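Local atomic coordinates of mitogen (Streptococcus dysgalactiae, PDB entry 2J4X), a protein that acts as a bacterial superantigen of the staphylococcal and streptococcal toxin family, a T-cell mitogen that also binds a zinc ion. Residues R102-S107 with F130-V135; N20-K25 with E71-A76; G95-S100 with F134-E139; S107-N112 with S197-F202. One frame throughout, in Å; residues are numbered along the deposited sequence.

Interaction 1: residues R102-S107 with F130-V135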
loop_
_atom_site.group_PDB
_atom_site.type_symbol
_atom_site.label_atom_id
_atom_site.label_comp_id
_atom_site.label_asym_id
_atom_site.label_seq_id
_atom_site.Cartn_x
_atom_site.Cartn_y
_atom_site.Cartn_z
ATOM N N ARG A 102 -4.673 -16.979 -2.594
ATOM C CA ARG A 102 -3.234 -16.872 -2.688
ATOM C C ARG A 102 -2.514 -17.959 -3.483
ATOM O O ARG A 102 -2.349 -19.088 -3.029
ATOM C CB ARG A 102 -2.648 -16.759 -1.276
ATOM C CG ARG A 102 -2.045 -15.392 -0.980
ATOM C CD ARG A 102 -2.933 -14.223 -1.449
ATOM N NE ARG A 102 -2.141 -13.072 -1.915
ATOM C CZ ARG A 102 -1.386 -12.293 -1.133
ATOM N NH1 ARG A 102 -1.323 -12.536 0.169
ATOM N NH2 ARG A 102 -0.688 -11.274 -1.645
ATOM N N GLU A 103 -2.108 -17.589 -4.693
ATOM C CA GLU A 103 -1.338 -18.453 -5.577
ATOM C C GLU A 103 0.061 -17.840 -5.434
ATOM O O GLU A 103 0.184 -16.620 -5.318
ATOM C CB GLU A 103 -1.826 -18.311 -7.018
ATOM C CG GLU A 103 -0.886 -18.933 -8.032
ATOM C CD GLU A 103 -1.094 -18.411 -9.448
ATOM O OE1 GLU A 103 -2.164 -18.680 -10.041
ATOM O OE2 GLU A 103 -0.177 -17.728 -9.966
ATOM N N LYS A 104 1.108 -18.662 -5.415
ATOM C CA LYS A 104 2.457 -18.128 -5.258
ATOM C C LYS A 104 3.052 -17.739 -6.578
ATOM O O LYS A 104 2.725 -18.311 -7.618
ATOM C CB LYS A 104 3.363 -19.133 -4.549
ATOM C CG LYS A 104 2.896 -19.401 -3.131
ATOM C CD LYS A 104 3.748 -20.418 -2.390
ATOM C CE LYS A 104 3.043 -20.823 -1.104
ATOM N NZ LYS A 104 2.616 -19.602 -0.348
ATOM N N LEU A 105 3.930 -16.748 -6.522
ATOM C CA LEU A 105 4.588 -16.224 -7.711
ATOM C C LEU A 105 5.752 -15.315 -7.298
ATOM O O LEU A 105 5.575 -14.343 -6.569
ATOM C CB LEU A 105 3.581 -15.424 -8.560
ATOM C CG LEU A 105 4.059 -14.868 -9.903
ATOM C CD1 LEU A 105 4.116 -16.008 -10.904
ATOM C CD2 LEU A 105 3.137 -13.762 -10.389
ATOM N N ASP A 106 6.950 -15.627 -7.761
ATOM C CA ASP A 106 8.079 -14.797 -7.416
ATOM C C ASP A 106 8.228 -13.677 -8.423
ATOM O O ASP A 106 8.461 -13.922 -9.605
ATOM C CB ASP A 106 9.347 -15.631 -7.369
ATOM C CG ASP A 106 9.346 -16.605 -6.215
ATOM O OD1 ASP A 106 8.979 -16.184 -5.085
ATOM O OD2 ASP A 106 9.717 -17.786 -6.434
ATOM N N SER A 107 8.064 -12.445 -7.950
ATOM C CA SER A 107 8.203 -11.282 -8.810
ATOM C C SER A 107 9.166 -10.309 -8.184
ATOM O O SER A 107 9.119 -10.068 -6.971
ATOM C CB SER A 107 6.875 -10.556 -8.988
ATOM O OG SER A 107 5.931 -11.358 -9.651
ATOM N N PHE A 130 7.772 -9.401 -4.598
ATOM C CA PHE A 130 6.465 -9.990 -4.231
ATOM C C PHE A 130 6.507 -11.516 -4.435
ATOM O O PHE A 130 7.201 -12.021 -5.319
ATOM C CB PHE A 130 5.330 -9.422 -5.086
ATOM C CG PHE A 130 5.245 -7.933 -5.064
ATOM C CD1 PHE A 130 5.953 -7.170 -5.984
ATOM C CD2 PHE A 130 4.466 -7.283 -4.119
ATOM C CE1 PHE A 130 5.884 -5.771 -5.965
ATOM C CE2 PHE A 130 4.395 -5.889 -4.098
ATOM C CZ PHE A 130 5.106 -5.140 -5.023
ATOM N N GLN A 131 5.762 -12.243 -3.616
ATOM C CA GLN A 131 5.747 -13.685 -3.750
ATOM C C GLN A 131 4.365 -14.301 -4.012
ATOM O O GLN A 131 4.221 -15.535 -3.973
ATOM C CB GLN A 131 6.393 -14.331 -2.528
ATOM C CG GLN A 131 5.734 -13.993 -1.240
ATOM C CD GLN A 131 6.558 -14.437 -0.064
ATOM O OE1 GLN A 131 6.578 -15.621 0.293
ATOM N NE2 GLN A 131 7.263 -13.488 0.548
ATOM N N ASN A 132 3.369 -13.441 -4.285
ATOM C CA ASN A 132 1.993 -13.849 -4.619
ATOM C C ASN A 132 1.581 -13.192 -5.924
ATOM O O ASN A 132 1.981 -12.058 -6.213
ATOM C CB ASN A 132 1.025 -13.449 -3.521
ATOM C CG ASN A 132 1.185 -14.299 -2.303
ATOM O OD1 ASN A 132 1.037 -15.519 -2.387
ATOM N ND2 ASN A 132 1.503 -13.681 -1.160
ATOM N N LYS A 133 0.788 -13.907 -6.716
ATOM C CA LYS A 133 0.333 -13.412 -8.012
ATOM C C LYS A 133 -0.572 -12.211 -7.811
ATOM O O LYS A 133 -0.622 -11.294 -8.642
ATOM C CB LYS A 133 -0.432 -14.512 -8.737
ATOM C CG LYS A 133 -0.920 -14.130 -10.118
ATOM C CD LYS A 133 -1.595 -15.306 -10.788
ATOM C CE LYS A 133 -1.477 -15.163 -12.277
ATOM N NZ LYS A 133 -0.036 -15.084 -12.659
ATOM N N PHE A 134 -1.294 -12.242 -6.691
ATOM C CA PHE A 134 -2.220 -11.180 -6.328
ATOM C C PHE A 134 -1.763 -10.464 -5.077
ATOM O O PHE A 134 -1.537 -11.084 -4.051
ATOM C CB PHE A 134 -3.653 -11.748 -6.154
ATOM C CG PHE A 134 -4.276 -12.196 -7.463
ATOM C CD1 PHE A 134 -4.222 -13.535 -7.863
ATOM C CD2 PHE A 134 -4.776 -11.247 -8.373
ATOM C CE1 PHE A 134 -4.644 -13.918 -9.159
ATOM C CE2 PHE A 134 -5.194 -11.624 -9.661
ATOM C CZ PHE A 134 -5.123 -12.959 -10.051
ATOM N N VAL A 135 -1.574 -9.154 -5.195
ATOM C CA VAL A 135 -1.177 -8.327 -4.057
ATOM C C VAL A 135 -2.074 -7.090 -4.079
ATOM O O VAL A 135 -2.423 -6.584 -5.150
ATOM C CB VAL A 135 0.350 -7.875 -4.107
ATOM C CG1 VAL A 135 1.251 -9.074 -4.398
ATOM C CG2 VAL A 135 0.559 -6.761 -5.112
HETATM O O HOH W 1 -2.316 -14.760 -5.095
HETATM O O HOH W 2 4.459 -11.832 -7.294
#
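Ser-107 and Phe-130 form a hydrogen-bonded antiparallel pair where strand 104-114 meets the outer strand 126-132 of the beta-grasp sheet, a contact largely at the surface. Ser-107 N reaches Phe-130 O at 2.8 Å, and the reverse bond closes the ring. Farther along, Leu-105 N binds Gln-131 O at 2.8 Å. The register slips by one residue between the pairs Ser-107/Phe-130 and Lys-104/Asn-132, a beta bulge, and Lys-133 N to Glu-103 O (3.1 Å) continues the pairing past it. At the bulge a water donates to Leu-105 O and Asn-132 O and accepts from the small hydroxyl of Ser-107, with OG 2.8 Å from it. Arg-102, in the loop before the strand, bends at chi2 and chi3 toward Phe-134. Its NE (3.0 Å) and NH2 (2.6 Å) grip Phe-134 O side-on, in the guanidinium plane, while the Asn-132 amide covers one guanidinium face, the two planes 31° apart. Leu-105 CD2 packs 3.7 Å from Lys-133 CA. The salt bridge of Glu-103 OE2 with Lys-133 NZ, both toward the surface, is long (3.8 Å). Arginine suits its place: one flat, multidentate cation satisfies a carbonyl and lies against an amide, and its charge would probably polarise that carbonyl.

Interaction 2: residues N20-K25 with E71-A76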
loop_
_atom_site.group_PDB
_atom_site.type_symbol
_atom_site.label_atom_id
_atom_site.label_comp_id
_atom_site.label_asym_id
_atom_site.label_seq_id
_atom_site.Cartn_x
_atom_site.Cartn_y
_atom_site.Cartn_z
ATOM N N ASN A 20 1.205 -7.447 8.442
ATOM C CA ASN A 20 1.540 -8.300 7.307
ATOM C C ASN A 20 1.418 -9.735 7.835
ATOM O O ASN A 20 2.399 -10.358 8.254
ATOM C CB ASN A 20 2.965 -7.958 6.817
ATOM C CG ASN A 20 3.440 -8.833 5.666
ATOM O OD1 ASN A 20 2.655 -9.250 4.822
ATOM N ND2 ASN A 20 4.744 -9.093 5.617
ATOM N N LYS A 21 0.194 -10.253 7.833
ATOM C CA LYS A 21 -0.042 -11.590 8.356
ATOM C C LYS A 21 -0.803 -12.471 7.388
ATOM O O LYS A 21 -1.476 -11.986 6.495
ATOM C CB LYS A 21 -0.790 -11.470 9.690
ATOM C CG LYS A 21 -0.217 -10.380 10.589
ATOM C CD LYS A 21 -0.807 -10.393 11.961
ATOM C CE LYS A 21 -0.135 -11.432 12.810
ATOM N NZ LYS A 21 1.284 -11.071 13.077
ATOM N N THR A 22 -0.679 -13.776 7.560
ATOM C CA THR A 22 -1.369 -14.713 6.687
ATOM C C THR A 22 -2.279 -15.630 7.503
ATOM O O THR A 22 -2.116 -15.745 8.720
ATOM C CB THR A 22 -0.361 -15.570 5.887
ATOM O OG1 THR A 22 0.250 -16.543 6.742
ATOM C CG2 THR A 22 0.727 -14.676 5.304
ATOM N N ASN A 23 -3.247 -16.268 6.840
ATOM C CA ASN A 23 -4.163 -17.183 7.518
ATOM C C ASN A 23 -4.796 -16.615 8.775
ATOM O O ASN A 23 -4.734 -17.235 9.836
ATOM C CB ASN A 23 -3.434 -18.461 7.879
ATOM C CG ASN A 23 -2.927 -19.170 6.677
ATOM O OD1 ASN A 23 -3.677 -19.873 6.010
ATOM N ND2 ASN A 23 -1.651 -18.973 6.359
ATOM N N MET A 24 -5.402 -15.438 8.651
ATOM C CA MET A 24 -6.070 -14.794 9.771
ATOM C C MET A 24 -7.566 -14.962 9.543
ATOM O O MET A 24 -8.118 -14.454 8.566
ATOM C CB MET A 24 -5.700 -13.307 9.847
ATOM C CG MET A 24 -4.210 -13.016 10.029
ATOM S SD MET A 24 -3.518 -13.580 11.601
ATOM C CE MET A 24 -4.206 -12.368 12.682
ATOM N N LYS A 25 -8.193 -15.700 10.454
ATOM C CA LYS A 25 -9.622 -16.000 10.426
ATOM C C LYS A 25 -10.423 -14.818 10.960
ATOM O O LYS A 25 -10.145 -14.334 12.056
ATOM C CB LYS A 25 -9.881 -17.245 11.284
ATOM C CG LYS A 25 -11.288 -17.811 11.220
ATOM C CD LYS A 25 -11.246 -19.321 11.350
ATOM C CE LYS A 25 -10.352 -19.901 10.256
ATOM N NZ LYS A 25 -10.448 -21.381 10.110
ATOM N N GLU A 71 -10.662 -17.394 6.342
ATOM C CA GLU A 71 -9.267 -17.014 6.524
ATOM C C GLU A 71 -8.873 -15.933 5.516
ATOM O O GLU A 71 -9.181 -16.024 4.329
ATOM C CB GLU A 71 -8.342 -18.212 6.363
ATOM C CG GLU A 71 -8.559 -19.264 7.380
ATOM C CD GLU A 71 -7.291 -20.032 7.658
ATOM O OE1 GLU A 71 -6.431 -20.095 6.745
ATOM O OE2 GLU A 71 -7.162 -20.580 8.787
ATOM N N VAL A 72 -8.172 -14.922 6.013
ATOM C CA VAL A 72 -7.737 -13.796 5.199
ATOM C C VAL A 72 -6.259 -13.428 5.442
ATOM O O VAL A 72 -5.764 -13.511 6.577
ATOM C CB VAL A 72 -8.671 -12.563 5.496
ATOM C CG1 VAL A 72 -8.120 -11.282 4.888
ATOM C CG2 VAL A 72 -10.058 -12.835 4.924
ATOM N N ASP A 73 -5.548 -13.064 4.368
ATOM C CA ASP A 73 -4.151 -12.609 4.476
ATOM C C ASP A 73 -4.264 -11.088 4.538
ATOM O O ASP A 73 -5.046 -10.474 3.804
ATOM C CB ASP A 73 -3.316 -12.996 3.254
ATOM C CG ASP A 73 -2.978 -14.475 3.212
ATOM O OD1 ASP A 73 -3.310 -15.188 4.186
ATOM O OD2 ASP A 73 -2.376 -14.920 2.206
ATOM N N ILE A 74 -3.483 -10.483 5.411
ATOM C CA ILE A 74 -3.554 -9.045 5.588
ATOM C C ILE A 74 -2.247 -8.312 5.386
ATOM O O ILE A 74 -1.226 -8.724 5.897
ATOM C CB ILE A 74 -4.027 -8.705 7.019
ATOM C CG1 ILE A 74 -5.280 -9.506 7.359
ATOM C CG2 ILE A 74 -4.287 -7.202 7.160
ATOM C CD1 ILE A 74 -5.751 -9.274 8.762
ATOM N N TYR A 75 -2.290 -7.241 4.610
ATOM C CA TYR A 75 -1.146 -6.373 4.414
ATOM C C TYR A 75 -1.790 -4.997 4.404
ATOM O O TYR A 75 -2.357 -4.577 3.404
ATOM C CB TYR A 75 -0.432 -6.608 3.091
ATOM C CG TYR A 75 0.894 -5.884 3.094
ATOM C CD1 TYR A 75 2.078 -6.568 3.290
ATOM C CD2 TYR A 75 0.949 -4.488 3.040
ATOM C CE1 TYR A 75 3.291 -5.884 3.451
ATOM C CE2 TYR A 75 2.149 -3.795 3.195
ATOM C CZ TYR A 75 3.315 -4.502 3.407
ATOM O OH TYR A 75 4.498 -3.833 3.607
ATOM N N ALA A 76 -1.735 -4.302 5.532
ATOM C CA ALA A 76 -2.338 -2.991 5.616
ATOM C C ALA A 76 -1.570 -2.071 6.535
ATOM O O ALA A 76 -0.979 -2.509 7.511
ATOM C CB ALA A 76 -3.760 -3.116 6.094
HETATM O O HOH W 3 0.342 -10.668 4.054
#
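Lys-21 and Ile-74 exchange two backbone hydrogen bonds, Lys-21 N to Ile-74 O (2.8 Å) and Ile-74 N to Lys-21 O (2.7 Å), and Met-24 and Val-72 pair likewise in this antiparallel part of the OB-fold. Between them the register slips by one: a beta bulge, where the chain turns a corner at Thr-22 and Asn-23. Asn-23 has positive phi (50°), which asparagine tolerates well, and its N gives a hydrogen bond to Asp-73 OD1 at 2.9 Å. That oxygen is also bonded to Thr-99 OG1, tying the corner to a third segment. Asn-20 OD1 lies at the edge of the Tyr-75 ring, 3.1 Å from CD1, and a water may link it to Ile-74 O. Lys-25 CE packs on Glu-71 CG at 3.4 Å, and a long salt bridge runs from Lys-25 NZ to Glu-71 OE2. Met-24 CB touches Ile-74 CD1 on the face that carries Val-72, where Phe-36 of strand 33-36 and Leu-96 of strand 87-98 also pack, while helix 137-150 meets Tyr-75 through Glu-139 and Arg-143.

Interaction 3: residues G95-S100 with F134-E139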
loop_
_atom_site.group_PDB
_atom_site.type_symbol
_atom_site.label_atom_id
_atom_site.label_comp_id
_atom_site.label_asym_id
_atom_site.label_seq_id
_atom_site.Cartn_x
_atom_site.Cartn_y
_atom_site.Cartn_z
ATOM N N GLY A 95 -6.589 -4.193 2.885
ATOM C CA GLY A 95 -5.390 -5.017 2.991
ATOM C C GLY A 95 -5.695 -6.508 2.939
ATOM O O GLY A 95 -4.810 -7.347 3.096
ATOM N N LEU A 96 -6.951 -6.846 2.649
ATOM C CA LEU A 96 -7.405 -8.240 2.653
ATOM C C LEU A 96 -7.472 -8.982 1.341
ATOM O O LEU A 96 -7.970 -8.472 0.361
ATOM C CB LEU A 96 -8.792 -8.337 3.319
ATOM C CG LEU A 96 -9.043 -7.456 4.549
ATOM C CD1 LEU A 96 -10.391 -7.795 5.147
ATOM C CD2 LEU A 96 -7.942 -7.654 5.572
ATOM N N ILE A 97 -6.950 -10.202 1.359
ATOM C CA ILE A 97 -6.987 -11.106 0.229
ATOM C C ILE A 97 -7.299 -12.452 0.871
ATOM O O ILE A 97 -6.629 -12.868 1.822
ATOM C CB ILE A 97 -5.637 -11.231 -0.510
ATOM C CG1 ILE A 97 -5.270 -9.909 -1.186
ATOM C CG2 ILE A 97 -5.734 -12.318 -1.570
ATOM C CD1 ILE A 97 -4.052 -9.990 -2.066
ATOM N N LYS A 98 -8.327 -13.137 0.390
ATOM C CA LYS A 98 -8.631 -14.440 0.972
ATOM C C LYS A 98 -7.415 -15.369 0.903
ATOM O O LYS A 98 -6.726 -15.446 -0.118
ATOM C CB LYS A 98 -9.822 -15.085 0.255
ATOM C CG LYS A 98 -11.180 -14.604 0.755
ATOM C CD LYS A 98 -12.304 -15.269 -0.026
ATOM C CE LYS A 98 -13.671 -14.798 0.425
ATOM N NZ LYS A 98 -13.824 -13.331 0.293
ATOM N N THR A 99 -7.149 -16.069 2.000
ATOM C CA THR A 99 -6.034 -17.006 2.045
ATOM C C THR A 99 -6.134 -18.093 0.947
ATOM O O THR A 99 -5.127 -18.686 0.538
ATOM C CB THR A 99 -5.941 -17.643 3.438
ATOM O OG1 THR A 99 -5.584 -16.631 4.384
ATOM C CG2 THR A 99 -4.895 -18.727 3.466
ATOM N N SER A 100 -7.348 -18.344 0.468
ATOM C CA SER A 100 -7.570 -19.323 -0.598
ATOM C C SER A 100 -7.340 -18.677 -1.990
ATOM O O SER A 100 -7.282 -19.374 -3.007
ATOM C CB SER A 100 -8.989 -19.875 -0.491
ATOM N N PHE A 134 -1.294 -12.242 -6.691
ATOM C CA PHE A 134 -2.220 -11.180 -6.328
ATOM C C PHE A 134 -1.763 -10.464 -5.077
ATOM O O PHE A 134 -1.537 -11.084 -4.051
ATOM C CB PHE A 134 -3.653 -11.748 -6.154
ATOM C CG PHE A 134 -4.276 -12.196 -7.463
ATOM C CD1 PHE A 134 -4.222 -13.535 -7.863
ATOM C CD2 PHE A 134 -4.776 -11.247 -8.373
ATOM C CE1 PHE A 134 -4.644 -13.918 -9.159
ATOM C CE2 PHE A 134 -5.194 -11.624 -9.661
ATOM C CZ PHE A 134 -5.123 -12.959 -10.051
ATOM N N VAL A 135 -1.574 -9.154 -5.195
ATOM C CA VAL A 135 -1.177 -8.327 -4.057
ATOM C C VAL A 135 -2.074 -7.090 -4.079
ATOM O O VAL A 135 -2.423 -6.584 -5.150
ATOM C CB VAL A 135 0.350 -7.875 -4.107
ATOM C CG1 VAL A 135 1.251 -9.074 -4.398
ATOM C CG2 VAL A 135 0.559 -6.761 -5.112
ATOM N N THR A 136 -2.469 -6.615 -2.906
ATOM C CA THR A 136 -3.306 -5.432 -2.855
ATOM C C THR A 136 -2.526 -4.239 -3.403
ATOM O O THR A 136 -1.295 -4.211 -3.327
ATOM C CB THR A 136 -3.725 -5.078 -1.405
ATOM O OG1 THR A 136 -2.560 -5.006 -0.561
ATOM C CG2 THR A 136 -4.706 -6.091 -0.881
ATOM N N PHE A 137 -3.244 -3.270 -3.970
ATOM C CA PHE A 137 -2.632 -2.042 -4.450
ATOM C C PHE A 137 -2.072 -1.300 -3.212
ATOM O O PHE A 137 -1.021 -0.656 -3.287
ATOM C CB PHE A 137 -3.677 -1.170 -5.152
ATOM C CG PHE A 137 -3.212 0.243 -5.410
ATOM C CD1 PHE A 137 -2.268 0.512 -6.390
ATOM C CD2 PHE A 137 -3.681 1.302 -4.626
ATOM C CE1 PHE A 137 -1.801 1.803 -6.582
ATOM C CE2 PHE A 137 -3.210 2.602 -4.818
ATOM C CZ PHE A 137 -2.273 2.840 -5.793
ATOM N N GLN A 138 -2.773 -1.393 -2.074
ATOM C CA GLN A 138 -2.326 -0.742 -0.855
ATOM C C GLN A 138 -0.910 -1.167 -0.488
ATOM O O GLN A 138 -0.100 -0.317 -0.077
ATOM C CB GLN A 138 -3.247 -1.051 0.318
ATOM C CG GLN A 138 -2.656 -0.508 1.618
ATOM C CD GLN A 138 -3.538 -0.715 2.829
ATOM O OE1 GLN A 138 -3.244 -0.208 3.909
ATOM N NE2 GLN A 138 -4.628 -1.454 2.656
ATOM N N GLU A 139 -0.614 -2.468 -0.627
ATOM C CA GLU A 139 0.711 -3.001 -0.315
ATOM C C GLU A 139 1.787 -2.398 -1.218
ATOM O O GLU A 139 2.829 -1.956 -0.733
ATOM C CB GLU A 139 0.760 -4.521 -0.461
ATOM C CG GLU A 139 2.183 -5.064 -0.196
ATOM C CD GLU A 139 2.326 -6.560 -0.368
ATOM O OE1 GLU A 139 1.347 -7.300 -0.171
ATOM O OE2 GLU A 139 3.439 -6.999 -0.679
HETATM O O HOH W 4 -6.473 -2.340 0.727
#
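Ile-97 and Thr-136 meet where strand 87-98 of the OB-fold faces the start of helix 137-150 of the beta-grasp domain, so this buried contact belongs to the seam between the two domains. No direct hydrogen bond crosses it, and the strands 96-98 and 134-136 stand 7.5 Å apart, too far for sheet pairing. Apolar packing joins Ile-97 CG1 to Thr-136 CG2 at 3.9 Å, and that threonine methyl also rests on Gly-95 C. The extended arm of Ile-97 (CD1 anti to CA, chi2 -173°) lays its CD1 methyl against the Phe-134 carbonyl oxygen, 3.4 Å from O. Isoleucine suits the seam, since its long branch reaches the backbone of the facing domain. Capping comes next: Thr-136 holds the N-cap position and its OG1 accepts from Glu-139 N at 3.2 Å, so its hydroxyl serves the helix end and its methyl the seam. Polar bridging is left to Gly-95 and Gln-138. Gly-95, at positive phi, has no side chain, and Gln-138 NE2 comes close to its CA. Gln-138 itself bonds Leu-77 N through OE1 and Asp-93 O through NE2. One water accepts from Gly-95 N and from Gln-138 NE2, at 2.8 Å from each.

Interaction 4: residues S107-N112 with S197-F202. With ZN (zinc ion), chain B.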
loop_
_atom_site.group_PDB
_atom_site.type_symbol
_atom_site.label_atom_id
_atom_site.label_comp_id
_atom_site.label_asym_id
_atom_site.label_seq_id
_atom_site.Cartn_x
_atom_site.Cartn_y
_atom_site.Cartn_z
ATOM N N SER A 107 8.064 -12.445 -7.950
ATOM C CA SER A 107 8.203 -11.282 -8.810
ATOM C C SER A 107 9.166 -10.309 -8.184
ATOM O O SER A 107 9.119 -10.068 -6.971
ATOM C CB SER A 107 6.875 -10.556 -8.988
ATOM O OG SER A 107 5.931 -11.358 -9.651
ATOM N N THR A 108 10.057 -9.767 -9.008
ATOM C CA THR A 108 10.991 -8.747 -8.553
ATOM C C THR A 108 10.714 -7.640 -9.542
ATOM O O THR A 108 11.194 -7.671 -10.679
ATOM C CB THR A 108 12.468 -9.187 -8.649
ATOM O OG1 THR A 108 12.771 -10.079 -7.571
ATOM C CG2 THR A 108 13.393 -7.992 -8.559
ATOM N N ILE A 109 9.896 -6.680 -9.115
ATOM C CA ILE A 109 9.526 -5.562 -9.971
ATOM C C ILE A 109 10.404 -4.340 -9.728
ATOM O O ILE A 109 10.626 -3.934 -8.586
ATOM C CB ILE A 109 8.021 -5.207 -9.776
ATOM C CG1 ILE A 109 7.158 -6.436 -10.102
ATOM C CG2 ILE A 109 7.607 -4.082 -10.722
ATOM C CD1 ILE A 109 7.250 -6.861 -11.549
ATOM N N TYR A 110 10.918 -3.779 -10.823
ATOM C CA TYR A 110 11.769 -2.599 -10.771
ATOM C C TYR A 110 10.976 -1.301 -10.678
ATOM O O TYR A 110 9.879 -1.153 -11.234
ATOM C CB TYR A 110 12.751 -2.557 -11.970
ATOM C CG TYR A 110 13.996 -3.364 -11.692
ATOM C CD1 TYR A 110 13.962 -4.760 -11.741
ATOM C CD2 TYR A 110 15.146 -2.753 -11.185
ATOM C CE1 TYR A 110 15.037 -5.538 -11.265
ATOM C CE2 TYR A 110 16.224 -3.507 -10.706
ATOM C CZ TYR A 110 16.162 -4.906 -10.739
ATOM O OH TYR A 110 17.181 -5.681 -10.195
ATOM N N MET A 111 11.562 -0.374 -9.931
ATOM C CA MET A 111 11.003 0.940 -9.691
ATOM C C MET A 111 11.939 1.900 -10.439
ATOM O O MET A 111 13.130 1.975 -10.142
ATOM C CB MET A 111 11.021 1.194 -8.175
ATOM C CG MET A 111 10.134 2.298 -7.637
ATOM S SD MET A 111 10.076 2.154 -5.818
ATOM C CE MET A 111 11.321 3.308 -5.367
ATOM N N ASN A 112 11.405 2.587 -11.443
ATOM C CA ASN A 112 12.172 3.557 -12.227
ATOM C C ASN A 112 11.838 4.917 -11.669
ATOM O O ASN A 112 10.664 5.310 -11.675
ATOM C CB ASN A 112 11.749 3.543 -13.690
ATOM C CG ASN A 112 11.974 2.211 -14.344
ATOM O OD1 ASN A 112 11.181 1.786 -15.193
ATOM N ND2 ASN A 112 13.064 1.540 -13.964
ATOM N N SER A 197 1.415 -10.725 -12.366
ATOM C CA SER A 197 1.887 -11.317 -13.625
ATOM C C SER A 197 1.688 -10.398 -14.828
ATOM O O SER A 197 2.380 -10.547 -15.833
ATOM C CB SER A 197 1.223 -12.686 -13.895
ATOM O OG SER A 197 -0.177 -12.579 -14.108
ATOM N N LYS A 198 0.768 -9.437 -14.724
ATOM C CA LYS A 198 0.521 -8.504 -15.824
ATOM C C LYS A 198 1.307 -7.190 -15.686
ATOM O O LYS A 198 1.257 -6.323 -16.562
ATOM C CB LYS A 198 -0.970 -8.219 -15.911
ATOM C CG LYS A 198 -1.795 -9.463 -16.099
ATOM C CD LYS A 198 -3.251 -9.115 -16.000
ATOM C CE LYS A 198 -4.109 -10.348 -15.788
ATOM N NZ LYS A 198 -5.505 -9.984 -15.359
ATOM N N VAL A 199 2.048 -7.066 -14.585
ATOM C CA VAL A 199 2.846 -5.881 -14.287
ATOM C C VAL A 199 4.250 -5.984 -14.861
ATOM O O VAL A 199 4.952 -6.977 -14.654
ATOM C CB VAL A 199 2.967 -5.651 -12.735
ATOM C CG1 VAL A 199 4.009 -4.585 -12.439
ATOM C CG2 VAL A 199 1.615 -5.222 -12.153
ATOM N N SER A 200 4.669 -4.956 -15.586
ATOM C CA SER A 200 6.010 -4.972 -16.116
ATOM C C SER A 200 6.932 -4.292 -15.103
ATOM O O SER A 200 7.874 -4.914 -14.607
ATOM C CB SER A 200 6.072 -4.250 -17.450
ATOM O OG SER A 200 7.412 -4.249 -17.921
ATOM N N HIS A 201 6.657 -3.032 -14.776
ATOM C CA HIS A 201 7.493 -2.309 -13.818
ATOM C C HIS A 201 6.736 -1.168 -13.174
ATOM O O HIS A 201 5.568 -0.949 -13.488
ATOM C CB HIS A 201 8.720 -1.729 -14.511
ATOM C CG HIS A 201 8.393 -0.870 -15.692
ATOM N ND1 HIS A 201 8.046 -1.391 -16.921
ATOM C CD2 HIS A 201 8.349 0.476 -15.831
ATOM C CE1 HIS A 201 7.806 -0.405 -17.767
ATOM N NE2 HIS A 201 7.984 0.738 -17.132
ATOM N N PHE A 202 7.407 -0.450 -12.269
ATOM C CA PHE A 202 6.807 0.706 -11.595
ATOM C C PHE A 202 7.561 1.955 -12.035
ATOM O O PHE A 202 8.787 1.925 -12.129
ATOM C CB PHE A 202 6.909 0.581 -10.066
ATOM C CG PHE A 202 6.178 -0.601 -9.499
ATOM C CD1 PHE A 202 6.709 -1.300 -8.415
ATOM C CD2 PHE A 202 4.975 -1.034 -10.061
ATOM C CE1 PHE A 202 6.055 -2.421 -7.897
ATOM C CE2 PHE A 202 4.313 -2.149 -9.556
ATOM C CZ PHE A 202 4.856 -2.847 -8.469
HETATM ZN ZN ZN B . 7.168 2.500 -17.947
HETATM O O HOH W 5 10.503 -5.055 -13.706
#
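Ile-109 lays its CG2 methyl over the face of the Phe-202 ring, 3.6 Å from the centroid and only 10° off the normal, a CH-pi contact at the parallel pair of strands 104-114 and 199-206 in the beta-grasp sheet. The two side chains cross at about a right angle. CG2 stands anti to the backbone N of Ile-109, with the other branch carrying CD1 to Ser-200 O. Isoleucine suits the site because its two branches cover ring and backbone at once, and Val-199 CG1 adds a contact at 4.0 Å from Ile-109 CG2. The backbones are joined by Phe-202 N to Tyr-110 O and Asn-112 N to Phe-202 O, both 2.8 Å. The Asn-112 amide crosses the His-201 imidazole, their planes 45° apart. Ser-200 and His-201 form a classic bulge opposite His-171. His-201, His-171 and Asp-203 bind the zinc ion. The imidazole is used at two points: ND1 donates to Ser-200 OG in the ring plane at 3.1 Å, and NE2 binds zinc at 2.1 Å.

Along the chain, interaction 2 closes before the other three open, and it lies in the OB-fold; interactions 1 and 4 meet on strand 104-114 of the beta-grasp sheet, and interaction 3 joins the two domains. The segments of interaction 4 alternate with those of 1 and of 3. Interactions 2 and 3, centres about 8 Å apart, lie on the neighbouring strands 71-84 and 87-98 of one sheet. Interaction 1 sits about 10 Å from interaction 3, sharing Phe-134 and Val-135, and reaches interaction 2 through a weak ion pair of Arg-102 with Asp-73. It shares Ser-107 with interaction 4, about 12 Å away. Interactions 2 and 4, centres 23 Å apart, do not touch; 3 and 1 lie between the OB-fold contact and the zinc-bearing one.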